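PDB 4MF9: hemin degrading factor, which binds heme in Pseudomonas aeruginosa and probably takes part in its trafficking and its breakdown. Local coordinates for residues Ala226-Leu234 with Glu324-Gln335. Residues are numbered along the deposited sequence; the frame is centred on the assembly and turned at random.
Sequences AQRTQALRL and EAFDPDGELIVQ. With HEM (protoporphyrin IX containing Fe), chain C.
Thr229 lays its CG2 methyl over one face of the Phe326 ring, a CH-pi contact 3.6 Å from the centroid and 15° off the normal, while CD of Arg228 comes up at the ring edge, near its plane, and Leu232 CD1 reaches CE1 obliquely. The ring belongs to a beta hairpin of the HemS/ChuX domain: strands 320-326 and 332-338 pair antiparallel, and the N-terminal part of helix 228-235 sits against them at the heme pocket. With CG anti to the backbone N (chi1 -172°), Arg228 runs past the ring and bends at chi3, which turns the guanidinium to Glu324 and the heme propionate. Leu332 CD1 lies loosely over one face of that group, toward its rim; at its edge lie Glu324 and the heme propionate oxygen O2D. The salt bridge from Arg228 NH1 to Glu324 OE1 is 2.8 Å long, in the guanidinium plane but 34° out of the carboxylate plane on the syn side. NH1 also donates a weak 3.4 Å hydrogen bond to O2D of the heme. Glu324 OE2 is gripped by Lys313, another heme-binding residue, and by Ser322, which should steady the carboxylate that positions Arg228. Beyond the ring, the hairpin makes a type I turn from Asp327 to Gly330, and Asp327 OD1 takes the backbone N-H of Asp329 and of Glu331 from opposite faces of its carboxylate, the first of these an Asx turn. A water links this turn to the helix start, accepting from Thr229 N at 3.0 Å and donating to Gly330 O at 2.8 Å.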
ATOM      1  N   ALA A 226     -16.523  15.574  -3.054  1.00 24.45           N
ATOM      2  CA  ALA A 226     -17.061  14.447  -2.298  1.00 21.83           C
ATOM      3  C   ALA A 226     -15.976  13.498  -1.816  1.00 16.17           C
ATOM      4  O   ALA A 226     -15.002  13.253  -2.528  1.00 15.10           O
ATOM      5  CB  ALA A 226     -18.095  13.698  -3.126  1.00 18.25           C
ATOM      6  N   GLN A 227     -16.156  12.961  -0.617  1.00 21.17           N
ATOM      7  CA  GLN A 227     -15.345  11.829  -0.129  1.00 23.99           C
ATOM      8  C   GLN A 227     -15.688  10.569  -0.925  1.00 18.61           C
ATOM      9  O   GLN A 227     -16.743  10.475  -1.457  1.00 16.52           O
ATOM     10  CB  GLN A 227     -15.552  11.527   1.349  1.00 23.05           C
ATOM     11  CG  GLN A 227     -15.588  12.714   2.242  1.00 27.76           C
ATOM     12  CD  GLN A 227     -14.350  13.528   2.103  1.00 30.51           C
ATOM     13  OE1 GLN A 227     -14.368  14.645   1.641  1.00 32.96           O
ATOM     14  NE2 GLN A 227     -13.264  12.941   2.436  1.00 33.90           N
ATOM     15  N   ARG A 228     -14.764   9.641  -0.997  1.00 16.02           N
ATOM     16  CA  ARG A 228     -14.986   8.504  -1.825  1.00 16.89           C
ATOM     17  C   ARG A 228     -16.230   7.675  -1.398  1.00 16.83           C
ATOM     18  O   ARG A 228     -17.023   7.326  -2.195  1.00 13.48           O
ATOM     19  CB  ARG A 228     -13.780   7.595  -1.856  1.00 13.65           C
ATOM     20  CG  ARG A 228     -13.956   6.505  -2.882  1.00 17.20           C
ATOM     21  CD  ARG A 228     -12.890   5.449  -3.111  1.00 14.88           C
ATOM     22  NE  ARG A 228     -11.949   5.925  -4.058  1.00 29.64           N
ATOM     23  CZ  ARG A 228     -11.613   5.408  -5.227  1.00 24.78           C
ATOM     24  NH1 ARG A 228     -12.067   4.298  -5.700  1.00 16.33           N
ATOM     25  NH2 ARG A 228     -10.766   6.058  -5.916  1.00 22.42           N
ATOM     26  N   THR A 229     -16.361   7.402  -0.126  1.00 13.42           N
ATOM     27  CA  THR A 229     -17.510   6.638   0.373  1.00 13.79           C
ATOM     28  C   THR A 229     -18.791   7.425   0.155  1.00 15.69           C
ATOM     29  O   THR A 229     -19.843   6.868  -0.153  1.00 13.84           O
ATOM     30  CB  THR A 229     -17.353   6.302   1.861  1.00 16.11           C
ATOM     31  OG1 THR A 229     -17.202   7.510   2.627  1.00 16.41           O
ATOM     32  CG2 THR A 229     -16.129   5.443   2.059  1.00 14.99           C
ATOM     33  N   GLN A 230     -18.697   8.728   0.318  1.00 18.01           N
ATOM     34  CA  GLN A 230     -19.798   9.633   0.094  1.00 18.87           C
ATOM     35  C   GLN A 230     -20.294   9.577  -1.343  1.00 18.52           C
ATOM     36  O   GLN A 230     -21.456   9.525  -1.542  1.00 18.30           O
ATOM     37  CB  GLN A 230     -19.352  11.040   0.415  1.00 17.82           C
ATOM     38  CG  GLN A 230     -20.364  12.129   0.340  1.00 21.97           C
ATOM     39  CD  GLN A 230     -19.830  13.420   0.906  1.00 21.38           C
ATOM     40  OE1 GLN A 230     -18.773  13.855   0.550  1.00 20.99           O
ATOM     41  NE2 GLN A 230     -20.580  14.012   1.771  1.00 18.29           N
ATOM     42  N   ALA A 231     -19.393   9.570  -2.308  1.00 19.36           N
ATOM     43  CA  ALA A 231     -19.812   9.476  -3.705  1.00 17.01           C
ATOM     44  C   ALA A 231     -20.457   8.123  -4.016  1.00 15.43           C
ATOM     45  O   ALA A 231     -21.398   8.055  -4.795  1.00 11.07           O
ATOM     46  CB  ALA A 231     -18.641   9.719  -4.620  1.00 14.56           C
ATOM     47  N   LEU A 232     -19.926   7.048  -3.437  1.00 16.28           N
ATOM     48  CA  LEU A 232     -20.490   5.712  -3.639  1.00 13.86           C
ATOM     49  C   LEU A 232     -21.933   5.680  -3.149  1.00 13.62           C
ATOM     50  O   LEU A 232     -22.829   5.166  -3.822  1.00 12.80           O
ATOM     51  CB  LEU A 232     -19.664   4.654  -2.902  1.00 11.67           C
ATOM     52  CG  LEU A 232     -18.191   4.562  -3.281  1.00 15.04           C
ATOM     53  CD1 LEU A 232     -17.499   3.399  -2.575  1.00 12.08           C
ATOM     54  CD2 LEU A 232     -18.041   4.456  -4.784  1.00 13.42           C
ATOM     55  N   ARG A 233     -22.149   6.276  -2.003  1.00 15.06           N
ATOM     56  CA  ARG A 233     -23.422   6.409  -1.352  1.00 15.96           C
ATOM     57  C   ARG A 233     -24.412   7.192  -2.220  1.00 18.23           C
ATOM     58  O   ARG A 233     -25.569   6.931  -2.217  1.00 15.43           O
ATOM     59  CB  ARG A 233     -23.227   7.264  -0.133  1.00 22.47           C
ATOM     60  CG  ARG A 233     -24.123   6.978   1.006  1.00 24.01           C
ATOM     61  CD  ARG A 233     -23.459   7.131   2.341  1.00 22.00           C
ATOM     62  NE  ARG A 233     -23.013   8.465   2.665  1.00 23.50           N
ATOM     63  CZ  ARG A 233     -21.801   8.727   3.116  1.00 21.65           C
ATOM     64  NH1 ARG A 233     -20.938   7.762   3.252  1.00 22.98           N
ATOM     65  NH2 ARG A 233     -21.449   9.940   3.406  1.00 23.69           N
ATOM     66  N   LEU A 234     -23.917   8.208  -2.908  1.00 17.92           N
ATOM     67  CA  LEU A 234     -24.784   9.107  -3.672  1.00 18.17           C
ATOM     68  C   LEU A 234     -24.903   8.690  -5.134  1.00 17.51           C
ATOM     69  O   LEU A 234     -25.715   9.243  -5.884  1.00 16.83           O
ATOM     70  CB  LEU A 234     -24.254  10.541  -3.593  1.00 18.61           C
ATOM     71  CG  LEU A 234     -24.088  11.187  -2.219  1.00 18.75           C
ATOM     72  CD1 LEU A 234     -23.502  12.578  -2.360  1.00 17.18           C
ATOM     73  CD2 LEU A 234     -25.404  11.250  -1.475  1.00 23.97           C
ATOM     74  N   GLU A 324     -14.405  -2.417  -3.124  1.00 10.03           N
ATOM     75  CA  GLU A 324     -13.605  -1.448  -2.385  1.00  8.45           C
ATOM     76  C   GLU A 324     -13.984  -1.501  -0.903  1.00  9.77           C
ATOM     77  O   GLU A 324     -15.146  -1.322  -0.531  1.00  7.49           O
ATOM     78  CB  GLU A 324     -13.778  -0.047  -3.007  1.00 11.82           C
ATOM     79  CG  GLU A 324     -13.499  -0.078  -4.517  1.00 12.10           C
ATOM     80  CD  GLU A 324     -13.511   1.270  -5.204  1.00 14.21           C
ATOM     81  OE1 GLU A 324     -13.709   2.307  -4.532  1.00 14.02           O
ATOM     82  OE2 GLU A 324     -13.314   1.281  -6.438  1.00 18.72           O
ATOM     83  N   ALA A 325     -12.992  -1.790  -0.065  1.00 11.50           N
ATOM     84  CA  ALA A 325     -13.193  -1.890   1.378  1.00 10.90           C
ATOM     85  C   ALA A 325     -12.611  -0.651   2.054  1.00  9.61           C
ATOM     86  O   ALA A 325     -11.496  -0.218   1.737  1.00  7.50           O
ATOM     87  CB  ALA A 325     -12.537  -3.139   1.900  1.00  8.98           C
ATOM     88  N   PHE A 326     -13.338  -0.076   2.972  1.00 10.13           N
ATOM     89  CA  PHE A 326     -12.967   1.099   3.686  1.00 12.04           C
ATOM     90  C   PHE A 326     -12.953   0.903   5.205  1.00 15.37           C
ATOM     91  O   PHE A 326     -13.733   0.151   5.727  1.00 10.21           O
ATOM     92  CB  PHE A 326     -13.910   2.222   3.390  1.00 11.83           C
ATOM     93  CG  PHE A 326     -14.032   2.536   1.918  1.00 13.03           C
ATOM     94  CD1 PHE A 326     -14.894   1.842   1.116  1.00 11.21           C
ATOM     95  CD2 PHE A 326     -13.270   3.522   1.353  1.00 14.28           C
ATOM     96  CE1 PHE A 326     -15.031   2.146  -0.206  1.00 11.01           C
ATOM     97  CE2 PHE A 326     -13.372   3.814   0.021  1.00 15.12           C
ATOM     98  CZ  PHE A 326     -14.235   3.110  -0.761  1.00 11.87           C
ATOM     99  N   ASP A 327     -12.066   1.618   5.873  1.00 16.40           N
ATOM    100  CA  ASP A 327     -12.035   1.694   7.326  1.00 19.73           C
ATOM    101  C   ASP A 327     -13.001   2.749   7.874  1.00 19.99           C
ATOM    102  O   ASP A 327     -13.622   3.403   7.081  1.00 19.01           O
ATOM    103  CB  ASP A 327     -10.624   1.913   7.830  1.00 16.84           C
ATOM    104  CG  ASP A 327     -10.081   3.241   7.489  1.00 20.59           C
ATOM    105  OD1 ASP A 327     -10.801   4.183   7.251  1.00 18.32           O
ATOM    106  OD2 ASP A 327      -8.879   3.342   7.511  1.00 24.39           O
ATOM    107  N   PRO A 328     -13.049   2.942   9.184  1.00 15.99           N
ATOM    108  CA  PRO A 328     -13.943   3.906   9.778  1.00 22.56           C
ATOM    109  C   PRO A 328     -13.607   5.333   9.426  1.00 21.24           C
ATOM    110  O   PRO A 328     -14.391   6.150   9.727  1.00 25.12           O
ATOM    111  CB  PRO A 328     -13.810   3.655  11.280  1.00 21.98           C
ATOM    112  CG  PRO A 328     -13.597   2.229  11.370  1.00 32.97           C
ATOM    113  CD  PRO A 328     -12.770   1.854  10.144  1.00 33.93           C
ATOM    114  N   ASP A 329     -12.451   5.586   8.870  1.00 22.09           N
ATOM    115  CA  ASP A 329     -12.074   6.956   8.518  1.00 25.32           C
ATOM    116  C   ASP A 329     -12.378   7.294   7.057  1.00 26.24           C
ATOM    117  O   ASP A 329     -12.111   8.411   6.598  1.00 25.77           O
ATOM    118  CB  ASP A 329     -10.601   7.215   8.828  1.00 23.51           C
ATOM    119  CG  ASP A 329     -10.292   7.110  10.306  1.00 28.82           C
ATOM    120  OD1 ASP A 329     -11.170   7.462  11.125  1.00 28.35           O
ATOM    121  OD2 ASP A 329      -9.172   6.667  10.642  1.00 31.31           O
ATOM    122  N   GLY A 330     -12.947   6.335   6.334  1.00 22.66           N
ATOM    123  CA  GLY A 330     -13.270   6.549   4.932  1.00 20.71           C
ATOM    124  C   GLY A 330     -12.102   6.265   4.006  1.00 19.59           C
ATOM    125  O   GLY A 330     -12.181   6.529   2.801  1.00 15.51           O
ATOM    126  N   GLU A 331     -11.021   5.713   4.556  1.00 17.81           N
ATOM    127  CA  GLU A 331      -9.852   5.405   3.740  1.00 15.53           C
ATOM    128  C   GLU A 331      -9.918   3.986   3.187  1.00 14.03           C
ATOM    129  O   GLU A 331     -10.403   3.070   3.858  1.00 19.13           O
ATOM    130  CB  GLU A 331      -8.562   5.615   4.538  1.00 19.05           C
ATOM    131  CG  GLU A 331      -8.315   7.056   4.978  1.00 22.11           C
ATOM    132  CD  GLU A 331      -8.005   8.001   3.818  1.00 25.51           C
ATOM    133  OE1 GLU A 331      -6.906   7.903   3.232  1.00 34.16           O
ATOM    134  OE2 GLU A 331      -8.855   8.857   3.498  1.00 26.84           O
ATOM    135  N   LEU A 332      -9.418   3.781   2.000  1.00 11.88           N
ATOM    136  CA  LEU A 332      -9.394   2.520   1.333  1.00 10.62           C
ATOM    137  C   LEU A 332      -8.401   1.515   1.986  1.00 14.68           C
ATOM    138  O   LEU A 332      -7.216   1.763   2.060  1.00  9.02           O
ATOM    139  CB  LEU A 332      -8.901   2.750  -0.046  1.00 11.92           C
ATOM    140  CG  LEU A 332      -9.799   2.869  -1.249  1.00 16.56           C
ATOM    141  CD1 LEU A 332      -8.989   3.217  -2.469  1.00 15.52           C
ATOM    142  CD2 LEU A 332     -10.650   1.668  -1.456  1.00 13.43           C
ATOM    143  N   ILE A 333      -8.907   0.376   2.448  1.00  7.11           N
ATOM    144  CA  ILE A 333      -8.064  -0.745   2.816  1.00  8.02           C
ATOM    145  C   ILE A 333      -7.420  -1.558   1.712  1.00  9.28           C
ATOM    146  O   ILE A 333      -6.228  -1.780   1.645  1.00  7.59           O
ATOM    147  CB  ILE A 333      -8.828  -1.668   3.802  1.00  7.77           C
ATOM    148  CG1 ILE A 333      -9.264  -0.907   5.042  1.00  9.17           C
ATOM    149  CG2 ILE A 333      -8.076  -2.925   4.116  1.00  8.96           C
ATOM    150  CD1 ILE A 333     -10.381  -1.540   5.801  1.00 13.79           C
ATOM    151  N   VAL A 334      -8.273  -2.006   0.808  1.00  6.39           N
ATOM    152  CA  VAL A 334      -7.894  -2.800  -0.300  1.00  8.07           C
ATOM    153  C   VAL A 334      -8.937  -2.706  -1.412  1.00  7.52           C
ATOM    154  O   VAL A 334     -10.047  -2.478  -1.102  1.00  8.04           O
ATOM    155  CB  VAL A 334      -7.779  -4.247   0.133  1.00  9.01           C
ATOM    156  CG1 VAL A 334      -9.072  -4.714   0.722  1.00 10.79           C
ATOM    157  CG2 VAL A 334      -7.289  -5.145  -0.963  1.00 10.72           C
ATOM    158  N   GLN A 335      -8.548  -2.860  -2.646  1.00  8.21           N
ATOM    159  CA  GLN A 335      -9.476  -2.876  -3.768  1.00 11.58           C
ATOM    160  C   GLN A 335      -9.200  -4.087  -4.609  1.00 10.69           C
ATOM    161  O   GLN A 335      -8.070  -4.413  -4.812  1.00 10.52           O
ATOM    162  CB  GLN A 335      -9.276  -1.688  -4.685  1.00 10.91           C
ATOM    163  CG  GLN A 335      -9.656  -0.329  -4.196  1.00 14.39           C
ATOM    164  CD  GLN A 335      -9.287   0.729  -5.239  1.00 20.69           C
ATOM    165  OE1 GLN A 335     -10.132   1.284  -5.913  1.00 21.43           O
ATOM    166  NE2 GLN A 335      -8.018   0.939  -5.401  1.00 15.81           N
TER
HETATM  167  CHA HEM C 400      -6.233   1.002 -11.871  1.00 28.73           C
HETATM  168  CHB HEM C 400      -3.169  -0.557 -15.128  1.00 33.91           C
HETATM  169  CHC HEM C 400      -0.573   3.445 -14.522  1.00 26.79           C
HETATM  170  CHD HEM C 400      -3.034   4.308 -10.507  1.00 28.76           C
HETATM  171  C1A HEM C 400      -5.661   0.275 -12.876  1.00 31.87           C
HETATM  172  C2A HEM C 400      -6.229  -0.874 -13.495  1.00 27.98           C
HETATM  173  C3A HEM C 400      -5.382  -1.283 -14.410  1.00 29.10           C
HETATM  174  C4A HEM C 400      -4.276  -0.436 -14.331  1.00 31.92           C
HETATM  175  CMA HEM C 400      -5.568  -2.481 -15.297  1.00 32.10           C
HETATM  176  CAA HEM C 400      -7.548  -1.512 -13.235  1.00 27.87           C
HETATM  177  CBA HEM C 400      -8.440  -1.809 -14.467  1.00 24.17           C
HETATM  178  CGA HEM C 400      -8.963  -0.508 -14.958  1.00 30.83           C
HETATM  179  O1A HEM C 400      -8.957  -0.227 -16.153  1.00 29.43           O
HETATM  180  O2A HEM C 400      -9.382   0.259 -14.133  1.00 33.39           O
HETATM  181  C1B HEM C 400      -2.226   0.459 -15.212  1.00 36.28           C
HETATM  182  C2B HEM C 400      -1.202   0.358 -16.166  1.00 34.96           C
HETATM  183  C3B HEM C 400      -0.450   1.461 -16.047  1.00 36.84           C
HETATM  184  C4B HEM C 400      -1.059   2.252 -14.954  1.00 31.96           C
HETATM  185  CMB HEM C 400      -1.025  -0.756 -17.154  1.00 33.21           C
HETATM  186  CAB HEM C 400       0.734   1.722 -16.919  1.00 33.97           C
HETATM  187  CBB HEM C 400       1.783   2.408 -16.585  1.00 34.67           C
HETATM  188  C1C HEM C 400      -1.000   4.053 -13.400  1.00 26.74           C
HETATM  189  C2C HEM C 400      -0.518   5.252 -12.916  1.00 29.46           C
HETATM  190  C3C HEM C 400      -1.209   5.519 -11.774  1.00 31.94           C
HETATM  191  C4C HEM C 400      -2.131   4.460 -11.541  1.00 29.13           C
HETATM  192  CMC HEM C 400       0.541   6.102 -13.548  1.00 30.96           C
HETATM  193  CAC HEM C 400      -1.014   6.677 -10.936  1.00 32.03           C
HETATM  194  CBC HEM C 400      -1.602   6.666  -9.776  1.00 32.67           C
HETATM  195  C1D HEM C 400      -4.159   3.473 -10.551  1.00 32.53           C
HETATM  196  C2D HEM C 400      -5.276   3.495  -9.558  1.00 30.74           C
HETATM  197  C3D HEM C 400      -6.151   2.583  -9.970  1.00 28.52           C
HETATM  198  C4D HEM C 400      -5.576   2.001 -11.188  1.00 30.18           C
HETATM  199  CMD HEM C 400      -5.460   4.351  -8.323  1.00 26.64           C
HETATM  200  CAD HEM C 400      -7.449   2.226  -9.293  1.00 28.99           C
HETATM  201  CBD HEM C 400      -8.601   2.865 -10.067  1.00 26.92           C
HETATM  202  CGD HEM C 400      -9.956   2.964  -9.435  1.00 29.60           C
HETATM  203  O1D HEM C 400     -10.875   2.548 -10.108  1.00 24.87           O
HETATM  204  O2D HEM C 400     -10.174   3.460  -8.340  1.00 25.82           O
HETATM  205  NA  HEM C 400      -4.449   0.525 -13.399  1.00 29.91           N
HETATM  206  NB  HEM C 400      -2.128   1.595 -14.507  1.00 33.17           N
HETATM  207  NC  HEM C 400      -1.950   3.624 -12.570  1.00 30.13           N
HETATM  208  ND  HEM C 400      -4.398   2.561 -11.481  1.00 30.08           N
HETATM  209 FE   HEM C 400      -3.342   2.151 -12.928  1.00 33.94          FE
HETATM  210  O   HOH W   1     -14.212   8.148   1.756  1.00 18.62           O